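Local coordinates for NAD-dependent epimerase/dehydratase (Bacteroides thetaiotaomicron, PDB 3DHN), which probably binds NAD(P) through a Rossmann-type domain and may act as an oxidoreductase or epimerase, though its substrate is not established, at residues Lys90-Ile95 with Phe107-Gly112. Residues are numbered along the deposited sequence; the frame is centred on the assembly and turned at random.
Sequences KVYLTI and FLMVGG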
ATOM      1  N   LYS A  90       7.656 -13.484  -5.242  1.00 44.32           N
ATOM      2  CA  LYS A  90       8.909 -13.174  -5.912  1.00 43.12           C
ATOM      3  C   LYS A  90       8.934 -11.739  -6.423  1.00 42.04           C
ATOM      4  O   LYS A  90       9.969 -11.077  -6.358  1.00 42.51           O
ATOM      5  CB  LYS A  90       9.137 -14.153  -7.069  1.00 44.28           C
ATOM      6  N   VAL A  91       7.800 -11.262  -6.924  1.00 40.69           N
ATOM      7  CA  VAL A  91       7.719  -9.899  -7.441  1.00 39.64           C
ATOM      8  C   VAL A  91       7.720  -8.856  -6.323  1.00 37.85           C
ATOM      9  O   VAL A  91       8.284  -7.770  -6.492  1.00 35.73           O
ATOM     10  CB  VAL A  91       6.463  -9.697  -8.311  1.00 38.59           C
ATOM     11  CG1 VAL A  91       6.322  -8.235  -8.680  1.00 39.89           C
ATOM     12  CG2 VAL A  91       6.569 -10.543  -9.574  1.00 42.61           C
ATOM     13  N   TYR A  92       7.079  -9.176  -5.198  1.00 36.18           N
ATOM     14  CA  TYR A  92       7.047  -8.252  -4.065  1.00 36.25           C
ATOM     15  C   TYR A  92       8.482  -7.983  -3.622  1.00 36.28           C
ATOM     16  O   TYR A  92       8.832  -6.861  -3.255  1.00 36.04           O
ATOM     17  CB  TYR A  92       6.258  -8.836  -2.880  1.00 35.48           C
ATOM     18  CG  TYR A  92       4.752  -8.896  -3.063  1.00 35.45           C
ATOM     19  CD1 TYR A  92       4.057  -7.849  -3.665  1.00 31.60           C
ATOM     20  CD2 TYR A  92       4.014  -9.989  -2.585  1.00 34.88           C
ATOM     21  CE1 TYR A  92       2.672  -7.879  -3.790  1.00 33.94           C
ATOM     22  CE2 TYR A  92       2.628 -10.030  -2.705  1.00 32.30           C
ATOM     23  CZ  TYR A  92       1.963  -8.970  -3.309  1.00 34.45           C
ATOM     24  OH  TYR A  92       0.591  -9.005  -3.445  1.00 32.89           O
ATOM     25  N   LEU A  93       9.309  -9.028  -3.666  1.00 36.67           N
ATOM     26  CA  LEU A  93      10.714  -8.930  -3.273  1.00 36.24           C
ATOM     27  C   LEU A  93      11.537  -8.078  -4.229  1.00 34.77           C
ATOM     28  O   LEU A  93      12.321  -7.232  -3.797  1.00 33.08           O
ATOM     29  CB  LEU A  93      11.353 -10.319  -3.192  1.00 36.48           C
ATOM     30  CG  LEU A  93      11.665 -10.887  -1.803  1.00 40.44           C
ATOM     31  CD1 LEU A  93      12.509 -12.152  -1.961  1.00 42.74           C
ATOM     32  CD2 LEU A  93      12.419  -9.861  -0.965  1.00 39.75           C
ATOM     33  N   THR A  94      11.369  -8.320  -5.526  1.00 35.95           N
ATOM     34  CA  THR A  94      12.097  -7.575  -6.553  1.00 35.50           C
ATOM     35  C   THR A  94      11.873  -6.073  -6.413  1.00 35.08           C
ATOM     36  O   THR A  94      12.782  -5.277  -6.629  1.00 35.26           O
ATOM     37  CB  THR A  94      11.666  -8.012  -7.974  1.00 35.07           C
ATOM     38  OG1 THR A  94      11.956  -9.404  -8.155  1.00 37.05           O
ATOM     39  CG2 THR A  94      12.410  -7.207  -9.033  1.00 35.47           C
ATOM     40  N   ILE A  95      10.655  -5.691  -6.049  1.00 35.12           N
ATOM     41  CA  ILE A  95      10.326  -4.281  -5.883  1.00 34.40           C
ATOM     42  C   ILE A  95      11.089  -3.616  -4.741  1.00 33.37           C
ATOM     43  O   ILE A  95      11.737  -2.586  -4.942  1.00 33.46           O
ATOM     44  CB  ILE A  95       8.806  -4.091  -5.660  1.00 33.42           C
ATOM     45  CG1 ILE A  95       8.054  -4.454  -6.944  1.00 35.29           C
ATOM     46  CG2 ILE A  95       8.508  -2.648  -5.262  1.00 33.40           C
ATOM     47  CD1 ILE A  95       6.532  -4.495  -6.791  1.00 35.92           C
ATOM     48  N   PHE A 107      10.246   3.531   2.200  1.00 29.64           N
ATOM     49  CA  PHE A 107       9.390   2.740   1.317  1.00 29.63           C
ATOM     50  C   PHE A 107       8.063   2.424   2.001  1.00 28.78           C
ATOM     51  O   PHE A 107       8.050   1.863   3.096  1.00 28.35           O
ATOM     52  CB  PHE A 107      10.125   1.437   0.955  1.00 29.17           C
ATOM     53  CG  PHE A 107       9.306   0.449   0.162  1.00 29.14           C
ATOM     54  CD1 PHE A 107       8.872   0.749  -1.124  1.00 28.75           C
ATOM     55  CD2 PHE A 107       9.019  -0.811   0.685  1.00 30.42           C
ATOM     56  CE1 PHE A 107       8.167  -0.189  -1.876  1.00 29.27           C
ATOM     57  CE2 PHE A 107       8.314  -1.755  -0.060  1.00 28.92           C
ATOM     58  CZ  PHE A 107       7.891  -1.446  -1.339  1.00 29.14           C
ATOM     59  N   LEU A 108       6.953   2.805   1.368  1.00 28.03           N
ATOM     60  CA  LEU A 108       5.617   2.537   1.915  1.00 29.94           C
ATOM     61  C   LEU A 108       4.891   1.574   0.979  1.00 29.22           C
ATOM     62  O   LEU A 108       4.880   1.763  -0.239  1.00 30.01           O
ATOM     63  CB  LEU A 108       4.814   3.831   2.056  1.00 30.17           C
ATOM     64  CG  LEU A 108       5.413   4.908   2.970  1.00 36.61           C
ATOM     65  CD1 LEU A 108       6.223   5.900   2.130  1.00 40.32           C
ATOM     66  CD2 LEU A 108       4.300   5.637   3.700  1.00 40.94           C
HETATM   67  N   MSE A 109       4.282   0.542   1.545  1.00 29.01           N
HETATM   68  CA  MSE A 109       3.605  -0.465   0.739  1.00 29.20           C
HETATM   69  C   MSE A 109       2.137  -0.678   1.094  1.00 27.12           C
HETATM   70  O   MSE A 109       1.763  -0.692   2.262  1.00 24.36           O
HETATM   71  CB  MSE A 109       4.357  -1.795   0.882  1.00 29.93           C
HETATM   72  CG  MSE A 109       3.881  -2.932  -0.021  1.00 37.25           C
HETATM   73 SE   MSE A 109       4.879  -4.594   0.281  1.00 46.17          SE
HETATM   74  CE  MSE A 109       3.797  -5.812  -0.766  1.00 43.85           C
ATOM     75  N   VAL A 110       1.297  -0.827   0.079  1.00 26.97           N
ATOM     76  CA  VAL A 110      -0.115  -1.100   0.320  1.00 27.77           C
ATOM     77  C   VAL A 110      -0.168  -2.570   0.749  1.00 26.93           C
ATOM     78  O   VAL A 110       0.233  -3.456  -0.005  1.00 26.41           O
ATOM     79  CB  VAL A 110      -0.950  -0.918  -0.963  1.00 27.24           C
ATOM     80  CG1 VAL A 110      -2.399  -1.349  -0.717  1.00 27.72           C
ATOM     81  CG2 VAL A 110      -0.881   0.535  -1.419  1.00 28.37           C
ATOM     82  N   GLY A 111      -0.632  -2.825   1.966  1.00 26.76           N
ATOM     83  CA  GLY A 111      -0.709  -4.188   2.451  1.00 25.55           C
ATOM     84  C   GLY A 111      -2.095  -4.794   2.308  1.00 26.66           C
ATOM     85  O   GLY A 111      -2.892  -4.342   1.493  1.00 27.19           O
ATOM     86  N   GLY A 112      -2.370  -5.827   3.104  1.00 27.20           N
ATOM     87  CA  GLY A 112      -3.664  -6.493   3.069  1.00 25.48           C
ATOM     88  C   GLY A 112      -4.189  -6.680   4.480  1.00 26.69           C
ATOM     89  O   GLY A 112      -3.521  -6.302   5.437  1.00 27.11           O
TER
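Met-109, a selenomethionine in this crystal, reaches from strand 106-110 to the ring of Tyr-92 on helix 87-101. From CB the chain runs almost straight: CG lies anti to the backbone N (chi1 -173°), and the extended torsions beyond it carry SE and then CE on toward the helix. CB, CG and SE make no close contact with residues 90-95; the tip does the touching. Met-109 CE sits over one face of the Tyr-92 ring, 4.0 Å from its centroid and 28° off the normal, a CH-pi contact displaced toward Tyr-92 CD1, which lies 3.6 Å from that methyl. A long, unbranched methionine can span from strand to helix, where the CA atoms of Tyr-92 and Met-109 lie 9.8 Å apart, and the flat tyrosine ring gives its methyl a polarisable face. Two residues back, the large ring of Phe-107 reaches across to Ile-95, whose beta-branch sets CG2 4.1 Å from Phe-107 CZ, the side chains crossing at about a right angle. Leu-141 and Phe-144 of helix 135-149 also touch both Tyr-92 and Met-109, packing a second helix against this face of the Rossmann-like sheet. With no hydrogen bond or salt bridge between the segments, helix and strand are joined here by dispersion and buried apolar surface.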